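Local coordinates for protein acyl-CoA dehydrogenase (Bacillus anthracis, PDB 3OWA) that probably catalyses the FAD-dependent alpha,beta-dehydrogenation of acyl-CoA thioesters, at residues 113-116 and 117-121; 264-267 and 268-271; 528-531 and 532-535; 508-511 and 512-516; 283-286 and 287-291. One frame throughout, in Å; residues are numbered along the deposited sequence.

Contact 1 of 5, residues 113-116 and 117-121; sequences ITHG and AHVGI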
loop_
_atom_site.group_PDB
_atom_site.type_symbol
_atom_site.label_atom_id
_atom_site.label_comp_id
_atom_site.label_asym_id
_atom_site.label_seq_id
_atom_site.Cartn_x
_atom_site.Cartn_y
_atom_site.Cartn_z
ATOM N N ILE A 113 17.561 8.999 7.339
ATOM C CA ILE A 113 17.919 7.708 7.898
ATOM C C ILE A 113 19.350 7.727 8.319
ATOM O O ILE A 113 19.676 7.292 9.440
ATOM C CB ILE A 113 17.672 6.564 6.848
ATOM C CG1 ILE A 113 16.189 6.549 6.420
ATOM C CG2 ILE A 113 18.163 5.202 7.390
ATOM C CD1 ILE A 113 15.180 6.562 7.541
ATOM N N THR A 114 20.219 8.293 7.469
ATOM C CA THR A 114 21.634 8.483 7.791
ATOM C C THR A 114 21.790 9.260 9.082
ATOM O O THR A 114 22.512 8.877 10.012
ATOM C CB THR A 114 22.315 9.272 6.627
ATOM O OG1 THR A 114 22.288 8.458 5.445
ATOM C CG2 THR A 114 23.776 9.678 6.947
ATOM N N HIS A 115 21.126 10.410 9.141
ATOM C CA HIS A 115 21.232 11.247 10.312
ATOM C C HIS A 115 20.676 10.521 11.561
ATOM O O HIS A 115 21.322 10.507 12.628
ATOM C CB HIS A 115 20.462 12.530 10.054
ATOM C CG HIS A 115 20.292 13.385 11.264
ATOM N ND1 HIS A 115 19.173 13.313 12.071
ATOM C CD2 HIS A 115 21.077 14.357 11.790
ATOM C CE1 HIS A 115 19.292 14.187 13.059
ATOM N NE2 HIS A 115 20.448 14.815 12.924
ATOM N N GLY A 116 19.482 9.939 11.438
ATOM C CA GLY A 116 18.817 9.233 12.561
ATOM C C GLY A 116 19.628 8.087 13.119
ATOM O O GLY A 116 19.611 7.856 14.331
ATOM N N ALA A 117 20.276 7.299 12.239
ATOM C CA ALA A 117 21.134 6.203 12.690
ATOM C C ALA A 117 22.365 6.776 13.422
ATOM O O ALA A 117 22.865 6.176 14.374
ATOM C CB ALA A 117 21.590 5.345 11.526
ATOM N N HIS A 118 22.866 7.919 12.975
ATOM C CA HIS A 118 23.960 8.489 13.710
ATOM C C HIS A 118 23.552 9.005 15.100
ATOM O O HIS A 118 24.207 8.668 16.071
ATOM C CB HIS A 118 24.694 9.592 12.935
ATOM C CG HIS A 118 25.696 10.327 13.780
ATOM N ND1 HIS A 118 26.946 9.814 14.062
ATOM C CD2 HIS A 118 25.605 11.502 14.459
ATOM C CE1 HIS A 118 27.602 10.665 14.841
ATOM N NE2 HIS A 118 26.811 11.699 15.093
ATOM N N VAL A 119 22.510 9.837 15.192
ATOM C CA VAL A 119 22.156 10.456 16.459
ATOM C C VAL A 119 21.326 9.527 17.368
ATOM O O VAL A 119 21.250 9.763 18.571
ATOM C CB VAL A 119 21.380 11.801 16.286
ATOM C CG1 VAL A 119 22.212 12.809 15.468
ATOM C CG2 VAL A 119 19.962 11.567 15.685
ATOM N N GLY A 120 20.755 8.466 16.818
ATOM C CA GLY A 120 19.822 7.658 17.597
ATOM C C GLY A 120 20.508 6.349 17.945
ATOM O O GLY A 120 21.324 6.293 18.860
ATOM N N ILE A 121 20.212 5.307 17.195
ATOM C CA ILE A 121 20.666 3.973 17.561
ATOM C C ILE A 121 22.213 3.901 17.627
ATOM O O ILE A 121 22.749 3.115 18.386
ATOM C CB ILE A 121 20.086 2.917 16.613
ATOM C CG1 ILE A 121 20.448 3.231 15.141
ATOM C CG2 ILE A 121 18.582 2.840 16.807
ATOM C CD1 ILE A 121 19.949 2.168 14.119
HETATM O O HOH W 1 17.958 5.934 15.314
#
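Val119 lays its CG1 methyl over one face of the His115 imidazole, one helical turn back, in a CH-pi contact 4.1 Å from CG1 to the ring centroid and 27° off the ring normal. The second methyl also reaches the ring, with Val119 CG2 3.8 Å from His115 CE1. Because His115 holds CG opposite its backbone N (chi1 170°), the ring stands beside its own carbonyl, on the side where Val119 rises. A flat ring suits this place: its face takes a branched apolar residue while NE2 bonds to Leu79 O, and the ring also stacks with Phe105. His118 turns away, gripped through both ring nitrogens by Leu142 O and Ala149 N.

The backbone bonds are regular as far as Val119 N to His115 O (2.9 Å), then the helix widens into a pi-type turn at 118-121. Gly120 N still reaches Gly116 O at 2.8 Å, but the bond is weak. Having no CB, Gly120 lets that carbonyl come close. A water bridges the opened turn, donating to Gly116 O at 2.7 Å and accepting from Ile121 N at 3.0 Å. The side chain of Ile121 lies about 4 Å from bound FAD, which places this widened turn of helix 110-122, in the helical N-terminal domain of the acyl-CoA dehydrogenase fold, next to the flavin cofactor.

Contact 2 of 5, residues 264-267 and 268-271; sequences ILNI and GRYK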
loop_
_atom_site.group_PDB
_atom_site.type_symbol
_atom_site.label_atom_id
_atom_site.label_comp_id
_atom_site.label_asym_id
_atom_site.label_seq_id
_atom_site.Cartn_x
_atom_site.Cartn_y
_atom_site.Cartn_z
ATOM N N ILE A 264 17.128 0.899 23.479
ATOM C CA ILE A 264 17.401 1.628 22.247
ATOM C C ILE A 264 16.213 1.530 21.243
ATOM O O ILE A 264 15.845 2.510 20.557
ATOM C CB ILE A 264 18.722 1.128 21.620
ATOM C CG1 ILE A 264 19.911 1.428 22.569
ATOM C CG2 ILE A 264 18.956 1.705 20.201
ATOM C CD1 ILE A 264 20.045 2.930 23.042
ATOM N N LEU A 265 15.618 0.345 21.194
ATOM C CA LEU A 265 14.486 0.058 20.332
ATOM C C LEU A 265 13.327 1.016 20.580
ATOM O O LEU A 265 12.725 1.506 19.620
ATOM C CB LEU A 265 14.020 -1.351 20.619
ATOM C CG LEU A 265 13.620 -2.303 19.500
ATOM C CD1 LEU A 265 12.645 -3.316 20.117
ATOM C CD2 LEU A 265 13.017 -1.618 18.255
ATOM N N ASN A 266 13.034 1.301 21.855
ATOM C CA ASN A 266 11.935 2.205 22.208
ATOM C C ASN A 266 12.150 3.569 21.617
ATOM O O ASN A 266 11.214 4.201 21.163
ATOM C CB ASN A 266 11.768 2.391 23.718
ATOM C CG ASN A 266 11.397 1.130 24.438
ATOM O OD1 ASN A 266 11.884 0.867 25.558
ATOM N ND2 ASN A 266 10.549 0.332 23.828
ATOM N N ILE A 267 13.382 4.045 21.682
ATOM C CA ILE A 267 13.719 5.373 21.199
ATOM C C ILE A 267 13.636 5.382 19.681
ATOM O O ILE A 267 13.029 6.281 19.100
ATOM C CB ILE A 267 15.124 5.807 21.698
ATOM C CG1 ILE A 267 15.105 6.000 23.234
ATOM C CG2 ILE A 267 15.563 7.084 20.965
ATOM C CD1 ILE A 267 16.473 6.048 23.894
ATOM N N GLY A 268 14.186 4.352 19.050
ATOM C CA GLY A 268 14.110 4.160 17.579
ATOM C C GLY A 268 12.687 4.172 17.036
ATOM O O GLY A 268 12.396 4.818 16.032
ATOM N N ARG A 269 11.805 3.508 17.766
ATOM C CA ARG A 269 10.399 3.456 17.498
ATOM C C ARG A 269 9.733 4.803 17.472
ATOM O O ARG A 269 9.056 5.140 16.497
ATOM C CB ARG A 269 9.690 2.567 18.536
ATOM C CG ARG A 269 9.240 1.267 17.953
ATOM C CD ARG A 269 10.007 0.055 18.307
ATOM N NE ARG A 269 9.395 -0.622 19.448
ATOM C CZ ARG A 269 9.413 -1.939 19.689
ATOM N NH1 ARG A 269 8.872 -2.416 20.798
ATOM N NH2 ARG A 269 9.962 -2.790 18.847
ATOM N N TYR A 270 9.820 5.563 18.551
ATOM C CA TYR A 270 9.120 6.850 18.505
ATOM C C TYR A 270 9.799 7.841 17.549
ATOM O O TYR A 270 9.131 8.680 16.953
ATOM C CB TYR A 270 8.844 7.451 19.902
ATOM C CG TYR A 270 9.942 8.314 20.452
ATOM C CD1 TYR A 270 10.830 7.819 21.402
ATOM C CD2 TYR A 270 10.067 9.644 20.055
ATOM C CE1 TYR A 270 11.848 8.625 21.923
ATOM C CE2 TYR A 270 11.078 10.458 20.558
ATOM C CZ TYR A 270 11.967 9.941 21.490
ATOM O OH TYR A 270 12.978 10.737 21.989
ATOM N N LYS A 271 11.115 7.759 17.418
ATOM C CA LYS A 271 11.827 8.641 16.501
ATOM C C LYS A 271 11.394 8.393 15.055
ATOM O O LYS A 271 11.220 9.333 14.282
ATOM C CB LYS A 271 13.339 8.410 16.629
ATOM C CG LYS A 271 14.101 9.642 16.893
ATOM C CD LYS A 271 13.675 10.313 18.146
ATOM C CE LYS A 271 14.349 11.680 18.230
ATOM N NZ LYS A 271 15.839 11.572 18.011
HETATM O O HOH W 2 8.549 0.038 22.331
#
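Turned at two successive bonds (chi2 106°, chi3 94°), the Arg269 chain folds back along the helix and brings its guanidinium against Leu265, whose CD1 methyl covers one face of the group. The pair belongs to helix 257-293, the long opening helix of the mainly helical C-terminal domain of the acyl-CoA dehydrogenase fold. The modelled approach of Leu265 CD1 to Arg269 NH2 is improbably short, so the exact fit is doubtful. More secure is CD1 to Arg269 CZ at 3.5 Å. Arginine suits the site because its flat head can take a methyl over its face while its N-H groups stay usable around the rim: NH2 makes a weak bond to Glu408 O.

Tyr270 points CG between its backbone N and carbonyl carbon (chi1 88°), which sets the ring alongside Ile267, with CE1 4.1 Å from Ile267 CG2. Ile267 O lies over one face of the same ring, 3.5 Å from Tyr270 CD1, and also accepts Lys271 N at 2.9 Å. Helices 348-355 and 358-383 press on Tyr270 from outside. A water links the polar ends: in the guanidinium plane it accepts from Arg269 NH1 at 2.9 Å and, in a weak and doubtfully short bond, from Asn266 ND2.

Contact 3 of 5, residues 528-531 and 532-535; sequences KVLY and TEVF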
loop_
_atom_site.group_PDB
_atom_site.type_symbol
_atom_site.label_atom_id
_atom_site.label_comp_id
_atom_site.label_asym_id
_atom_site.label_seq_id
_atom_site.Cartn_x
_atom_site.Cartn_y
_atom_site.Cartn_z
ATOM N N LYS A 528 -9.070 21.512 13.207
ATOM C CA LYS A 528 -8.850 20.420 14.154
ATOM C C LYS A 528 -10.126 19.660 14.500
ATOM O O LYS A 528 -10.098 18.441 14.633
ATOM C CB LYS A 528 -8.211 20.918 15.439
ATOM C CG LYS A 528 -6.821 21.455 15.265
ATOM C CD LYS A 528 -6.301 21.992 16.573
ATOM C CE LYS A 528 -5.084 22.809 16.283
ATOM N NZ LYS A 528 -4.848 23.800 17.312
ATOM N N VAL A 529 -11.234 20.389 14.687
ATOM C CA VAL A 529 -12.498 19.752 15.050
ATOM C C VAL A 529 -12.911 18.787 13.944
ATOM O O VAL A 529 -13.309 17.656 14.223
ATOM C CB VAL A 529 -13.623 20.780 15.324
ATOM C CG1 VAL A 529 -15.023 20.123 15.290
ATOM C CG2 VAL A 529 -13.399 21.477 16.651
ATOM N N LEU A 530 -12.808 19.257 12.704
ATOM C CA LEU A 530 -13.117 18.478 11.517
ATOM C C LEU A 530 -12.264 17.208 11.384
ATOM O O LEU A 530 -12.815 16.134 11.193
ATOM C CB LEU A 530 -12.997 19.363 10.266
ATOM C CG LEU A 530 -14.140 20.398 10.077
ATOM C CD1 LEU A 530 -13.831 21.283 8.893
ATOM C CD2 LEU A 530 -15.520 19.750 9.936
ATOM N N TYR A 531 -10.945 17.342 11.526
ATOM C CA TYR A 531 -10.039 16.183 11.472
ATOM C C TYR A 531 -10.493 15.185 12.513
ATOM O O TYR A 531 -10.572 14.001 12.244
ATOM C CB TYR A 531 -8.587 16.557 11.817
ATOM C CG TYR A 531 -7.814 17.401 10.826
ATOM C CD1 TYR A 531 -8.008 17.258 9.450
ATOM C CD2 TYR A 531 -6.858 18.314 11.270
ATOM C CE1 TYR A 531 -7.272 18.000 8.548
ATOM C CE2 TYR A 531 -6.103 19.077 10.360
ATOM C CZ TYR A 531 -6.346 18.928 9.000
ATOM O OH TYR A 531 -5.648 19.667 8.077
ATOM N N THR A 532 -10.786 15.701 13.711
ATOM C CA THR A 532 -11.159 14.883 14.865
ATOM C C THR A 532 -12.459 14.109 14.677
ATOM O O THR A 532 -12.494 12.901 14.962
ATOM C CB THR A 532 -11.193 15.744 16.152
ATOM O OG1 THR A 532 -9.894 16.304 16.335
ATOM C CG2 THR A 532 -11.526 14.901 17.379
ATOM N N GLU A 533 -13.509 14.785 14.192
ATOM C CA GLU A 533 -14.801 14.133 13.924
ATOM C C GLU A 533 -14.681 13.001 12.914
ATOM O O GLU A 533 -15.192 11.890 13.115
ATOM C CB GLU A 533 -15.803 15.166 13.405
ATOM C CG GLU A 533 -16.319 16.074 14.514
ATOM C CD GLU A 533 -17.072 17.286 14.003
ATOM O OE1 GLU A 533 -16.910 17.665 12.813
ATOM O OE2 GLU A 533 -17.841 17.863 14.803
ATOM N N VAL A 534 -13.973 13.304 11.834
ATOM C CA VAL A 534 -13.835 12.414 10.707
ATOM C C VAL A 534 -12.935 11.222 11.093
ATOM O O VAL A 534 -13.294 10.074 10.838
ATOM C CB VAL A 534 -13.265 13.228 9.498
ATOM C CG1 VAL A 534 -12.482 12.369 8.567
ATOM C CG2 VAL A 534 -14.421 13.985 8.778
ATOM N N PHE A 535 -11.799 11.493 11.732
ATOM C CA PHE A 535 -10.883 10.404 12.095
ATOM C C PHE A 535 -11.544 9.479 13.138
ATOM O O PHE A 535 -11.472 8.248 13.029
ATOM C CB PHE A 535 -9.527 10.917 12.629
ATOM C CG PHE A 535 -8.638 9.815 13.143
ATOM C CD1 PHE A 535 -7.891 9.059 12.263
ATOM C CD2 PHE A 535 -8.610 9.484 14.499
ATOM C CE1 PHE A 535 -7.094 8.005 12.715
ATOM C CE2 PHE A 535 -7.832 8.445 14.979
ATOM C CZ PHE A 535 -7.043 7.709 14.081
#
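Thr532 and Lys528 form the tight part of this contact, a threonine hydroxyl returning to the carbonyl four residues back, while Val529 and Glu533 make the looser, partly exposed part. Both lie on helix 526-554, in the second of the protein's two acyl-CoA dehydrogenase C-terminal regions, which is helical like the first. Lys528 O accepts twice, from Thr532 OG1 at 2.7 Å and from Thr532 N at 3.0 Å, the two donors arriving from opposite faces of the carbonyl plane. The hydroxyl can do this because chi1 of -59° places OG1 next to its own backbone N. Threonine thus suits a buried helix face, since a main-chain carbonyl and the hydroxyl of Thr513 both partner its OG1.

Neighbouring helices cover this pair: Tyr319 of helix 305-336 touches Thr532 and meets the ring of Tyr531, and Tyr531 OH bonds to Thr596 O and to Gln527 NE2. Lys528 stretches away to Asn525 OD1.

On the looser side nothing polar joins the side chains across the turn. The extended Glu533 chain comes back obliquely over Val529, with OE2 3.6 Å from Val529 CG1, and its CG rests 3.4 Å from Val529 O. The carboxylate is held from outside, by a salt bridge between OE1 and Lys581 NZ, which fits an acidic residue at the margin of the core. Glu533 OE1 also lies 3.8 Å from the CD2 methyl of Leu530.

Contact 4 of 5, residues 508-511 and 512-516; sequences SAVL and RTEKA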
loop_
_atom_site.group_PDB
_atom_site.type_symbol
_atom_site.label_atom_id
_atom_site.label_comp_id
_atom_site.label_asym_id
_atom_site.label_seq_id
_atom_site.Cartn_x
_atom_site.Cartn_y
_atom_site.Cartn_z
ATOM N N SER A 508 -5.650 11.136 21.486
ATOM C CA SER A 508 -4.649 12.182 21.231
ATOM C C SER A 508 -5.229 13.309 20.388
ATOM O O SER A 508 -5.007 14.487 20.694
ATOM C CB SER A 508 -3.398 11.617 20.547
ATOM O OG SER A 508 -2.735 10.648 21.347
ATOM N N ALA A 509 -5.956 12.945 19.331
ATOM C CA ALA A 509 -6.636 13.917 18.494
ATOM C C ALA A 509 -7.714 14.685 19.296
ATOM O O ALA A 509 -7.793 15.921 19.208
ATOM C CB ALA A 509 -7.235 13.252 17.236
ATOM N N VAL A 510 -8.516 13.966 20.083
ATOM C CA VAL A 510 -9.590 14.612 20.868
ATOM C C VAL A 510 -9.022 15.621 21.862
ATOM O O VAL A 510 -9.459 16.774 21.911
ATOM C CB VAL A 510 -10.481 13.597 21.609
ATOM C CG1 VAL A 510 -11.442 14.324 22.564
ATOM C CG2 VAL A 510 -11.286 12.791 20.616
ATOM N N LEU A 511 -8.024 15.178 22.625
ATOM C CA LEU A 511 -7.467 15.977 23.708
ATOM C C LEU A 511 -6.730 17.170 23.169
ATOM O O LEU A 511 -6.825 18.255 23.739
ATOM C CB LEU A 511 -6.572 15.138 24.627
ATOM C CG LEU A 511 -7.324 14.103 25.476
ATOM C CD1 LEU A 511 -6.350 13.247 26.289
ATOM C CD2 LEU A 511 -8.342 14.784 26.386
ATOM N N ARG A 512 -6.014 16.985 22.054
ATOM C CA ARG A 512 -5.312 18.109 21.427
ATOM C C ARG A 512 -6.294 19.168 20.928
ATOM O O ARG A 512 -6.060 20.378 21.097
ATOM C CB ARG A 512 -4.400 17.642 20.278
ATOM C CG ARG A 512 -3.767 18.784 19.521
ATOM C CD ARG A 512 -2.922 18.279 18.387
ATOM N NE ARG A 512 -2.333 19.400 17.681
ATOM C CZ ARG A 512 -1.650 19.291 16.552
ATOM N NH1 ARG A 512 -1.453 18.083 16.006
ATOM N NH2 ARG A 512 -1.152 20.382 15.979
ATOM N N THR A 513 -7.385 18.717 20.321
ATOM C CA THR A 513 -8.393 19.636 19.815
ATOM C C THR A 513 -9.112 20.339 21.015
ATOM O O THR A 513 -9.327 21.548 21.006
ATOM C CB THR A 513 -9.386 18.911 18.871
ATOM O OG1 THR A 513 -8.652 18.235 17.817
ATOM C CG2 THR A 513 -10.404 19.897 18.284
ATOM N N GLU A 514 -9.442 19.562 22.038
ATOM C CA GLU A 514 -10.060 20.077 23.253
ATOM C C GLU A 514 -9.175 21.139 23.893
ATOM O O GLU A 514 -9.650 22.232 24.248
ATOM C CB GLU A 514 -10.288 18.924 24.226
ATOM C CG GLU A 514 -11.189 19.270 25.402
ATOM C CD GLU A 514 -11.277 18.140 26.435
ATOM O OE1 GLU A 514 -11.245 16.945 26.031
ATOM O OE2 GLU A 514 -11.361 18.459 27.653
ATOM N N LYS A 515 -7.883 20.837 24.019
ATOM C CA LYS A 515 -6.938 21.809 24.543
ATOM C C LYS A 515 -6.877 23.100 23.713
ATOM O O LYS A 515 -6.857 24.205 24.275
ATOM C CB LYS A 515 -5.543 21.188 24.733
ATOM C CG LYS A 515 -4.449 22.241 24.895
ATOM C CD LYS A 515 -3.581 22.044 26.111
ATOM C CE LYS A 515 -2.904 20.718 26.151
ATOM N NZ LYS A 515 -1.693 20.851 27.019
ATOM N N ALA A 516 -6.869 22.959 22.390
ATOM C CA ALA A 516 -6.837 24.099 21.485
ATOM C C ALA A 516 -8.052 25.001 21.683
ATOM O O ALA A 516 -7.924 26.224 21.744
ATOM C CB ALA A 516 -6.765 23.644 20.065
#
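Leu511 and Glu514 run side by side in the same direction, three residues apart, so that the CD2 methyl of Leu511 lies 3.6 Å from Glu514 OE1. This is a van der Waals contact of a methyl with a carboxylate oxygen, and the charge is answered one turn further on, where Glu514 OE2 forms a salt bridge with Lys518. Glutamate suits this partly exposed position, since its CB rests on the preceding turn, 3.3 Å from Val510 O, while the extended chain (chi1 -168°, CG opposite the backbone N) carries the carboxylate out to Lys518. Val510 O also accepts Glu514 N at 2.8 Å. Leucine in turn offers a branched apolar end to Glu514 and also touches Val27 of a loop.

Arg512 takes part mostly through its base, where CB lies 3.2 Å from Ser508 O. From there its fully extended chain carries the guanidinium away from the turn to two acids, with NE paired to Glu31 and NH1 to Glu322. Such a buried arginine, flanked by two carboxylates, would be expected to keep its positive charge. Between these residues Thr513 OG1 bonds to Ala509 O at 2.8 Å, and the backbone N of Thr513 reaches the same oxygen from the opposite face of the carbonyl plane at 3.0 Å. The hydroxyl is also hydrogen-bonded to Tyr319 OH and Thr532 OG1.

In the fold, this part of helix 490-520 lies among helix 305-336, which meets Ser508, Ala509 and Arg512, helix 458-482 against Val510 and Glu514, and helix 526-554 against Thr513 and Ala516.

Contact 5 of 5, residues 283-286 and 287-291; sequences AVEI and SAQYA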
loop_
_atom_site.group_PDB
_atom_site.type_symbol
_atom_site.label_atom_id
_atom_site.label_comp_id
_atom_site.label_asym_id
_atom_site.label_seq_id
_atom_site.Cartn_x
_atom_site.Cartn_y
_atom_site.Cartn_z
ATOM N N ALA A 283 4.050 14.913 1.994
ATOM C CA ALA A 283 3.225 14.303 0.971
ATOM C C ALA A 283 1.903 15.083 0.809
ATOM O O ALA A 283 1.426 15.269 -0.307
ATOM C CB ALA A 283 2.913 12.817 1.324
ATOM N N VAL A 284 1.297 15.496 1.919
ATOM C CA VAL A 284 0.076 16.293 1.828
ATOM C C VAL A 284 0.360 17.565 1.025
ATOM O O VAL A 284 -0.371 17.903 0.102
ATOM C CB VAL A 284 -0.505 16.622 3.205
ATOM C CG1 VAL A 284 -1.631 17.728 3.078
ATOM C CG2 VAL A 284 -1.114 15.355 3.873
ATOM N N GLU A 285 1.456 18.230 1.372
ATOM C CA GLU A 285 1.827 19.490 0.770
ATOM C C GLU A 285 2.058 19.405 -0.738
ATOM O O GLU A 285 1.482 20.172 -1.511
ATOM C CB GLU A 285 3.079 20.038 1.462
ATOM C CG GLU A 285 3.568 21.345 0.857
ATOM C CD GLU A 285 4.784 21.961 1.596
ATOM O OE1 GLU A 285 4.959 23.199 1.445
ATOM O OE2 GLU A 285 5.561 21.222 2.294
ATOM N N ILE A 286 2.892 18.465 -1.168
ATOM C CA ILE A 286 3.160 18.344 -2.597
ATOM C C ILE A 286 1.956 17.843 -3.407
ATOM O O ILE A 286 1.789 18.216 -4.555
ATOM C CB ILE A 286 4.453 17.567 -2.913
ATOM C CG1 ILE A 286 4.281 16.087 -2.601
ATOM C CG2 ILE A 286 5.601 18.179 -2.131
ATOM C CD1 ILE A 286 5.612 15.309 -2.722
ATOM N N SER A 287 1.087 17.063 -2.774
ATOM C CA SER A 287 -0.120 16.613 -3.403
ATOM C C SER A 287 -1.113 17.750 -3.552
ATOM O O SER A 287 -1.796 17.819 -4.564
ATOM C CB SER A 287 -0.758 15.452 -2.612
ATOM O OG SER A 287 0.174 14.396 -2.518
ATOM N N ALA A 288 -1.191 18.631 -2.559
ATOM C CA ALA A 288 -2.132 19.741 -2.609
ATOM C C ALA A 288 -1.642 20.728 -3.645
ATOM O O ALA A 288 -2.442 21.235 -4.437
ATOM C CB ALA A 288 -2.245 20.411 -1.247
ATOM N N GLN A 289 -0.340 20.985 -3.681
ATOM C CA GLN A 289 0.205 21.884 -4.707
ATOM C C GLN A 289 -0.027 21.301 -6.105
ATOM O O GLN A 289 -0.412 22.027 -7.009
ATOM C CB GLN A 289 1.703 22.155 -4.519
ATOM C CG GLN A 289 2.108 22.695 -3.180
ATOM C CD GLN A 289 3.638 22.815 -3.023
ATOM O OE1 GLN A 289 4.418 21.951 -3.463
ATOM N NE2 GLN A 289 4.062 23.895 -2.389
ATOM N N TYR A 290 0.202 19.998 -6.277
ATOM C CA TYR A 290 -0.022 19.358 -7.573
ATOM C C TYR A 290 -1.481 19.434 -8.018
ATOM O O TYR A 290 -1.744 19.777 -9.164
ATOM C CB TYR A 290 0.460 17.886 -7.590
ATOM C CG TYR A 290 0.448 17.356 -8.984
ATOM C CD1 TYR A 290 -0.594 16.522 -9.429
ATOM C CD2 TYR A 290 1.457 17.723 -9.898
ATOM C CE1 TYR A 290 -0.631 16.068 -10.724
ATOM C CE2 TYR A 290 1.440 17.252 -11.204
ATOM C CZ TYR A 290 0.393 16.421 -11.616
ATOM O OH TYR A 290 0.347 15.964 -12.916
ATOM N N ALA A 291 -2.411 19.135 -7.108
ATOM C CA ALA A 291 -3.848 19.182 -7.395
ATOM C C ALA A 291 -4.334 20.568 -7.857
ATOM O O ALA A 291 -5.158 20.654 -8.763
ATOM C CB ALA A 291 -4.681 18.706 -6.193
#
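From Ala283 to Tyr290 the backbone keeps a regular alpha-helical course, each amide bonding to the carbonyl four residues earlier, as when Ser287 N meets Ala283 O at 3.1 Å. The serine adds a second grip: Ser287 OG donates to that same oxygen at 2.7 Å, from the opposite face of its plane. With chi1 at -58°, OG stands next to the backbone N, and the small residue can bury its hydroxyl where Leu311 and Met314 of helix 305-336 press close.

Ile286 has its CG1 branch between the backbone N and the carbonyl carbon (chi1 71°), which brings CG1 to 3.3 Å from Ser287 N; it packs on Ile394 and Met397 of helix 393-401. These residues lie on the far part of helix 257-293, within the helical C-terminal domain of the acyl-CoA dehydrogenase fold. Its small alanines fit close neighbours, Ala288 meeting Ile589 and Ala291 meeting Ile307.

On the partly exposed side, Glu285 and Gln289 run side by side in the same direction, but Glu285 OE1 and Gln289 NE2 remain 4.0 Å apart, too far for a bond; the carboxylate and amide planes differ by 50°. Glu285 OE2 instead forms a salt bridge with Arg282. Gln289 leans back through CG, 3.1 Å from Glu285 O. The Tyr290 side chain leads away from the turn to stack on His383, about 5 Å from a bound FAD.

Contacts 1 and 2 lie side by side near one FAD: their centres are 11 Å apart, Ile121 CG2 packs on Ile264 CG2 at 3.6 Å, and the side chains of Ile121 and Leu265 are about 4 Å and 8 Å from the cofactor. Contact 5, on the same long helix as contact 2 but 29 Å away between centres, lies near another FAD; Tyr290 comes within about 5 Å of that ligand and touches Tyr386 of its pocket. Contacts 3 and 4 pack together in the second C-terminal region, where successive helices join through Thr532 OG1 and Thr513 OG1, 2.7 Å apart and probably hydrogen-bonded. They lie far from contact 1, whose centre is 34 Å from that of contact 3.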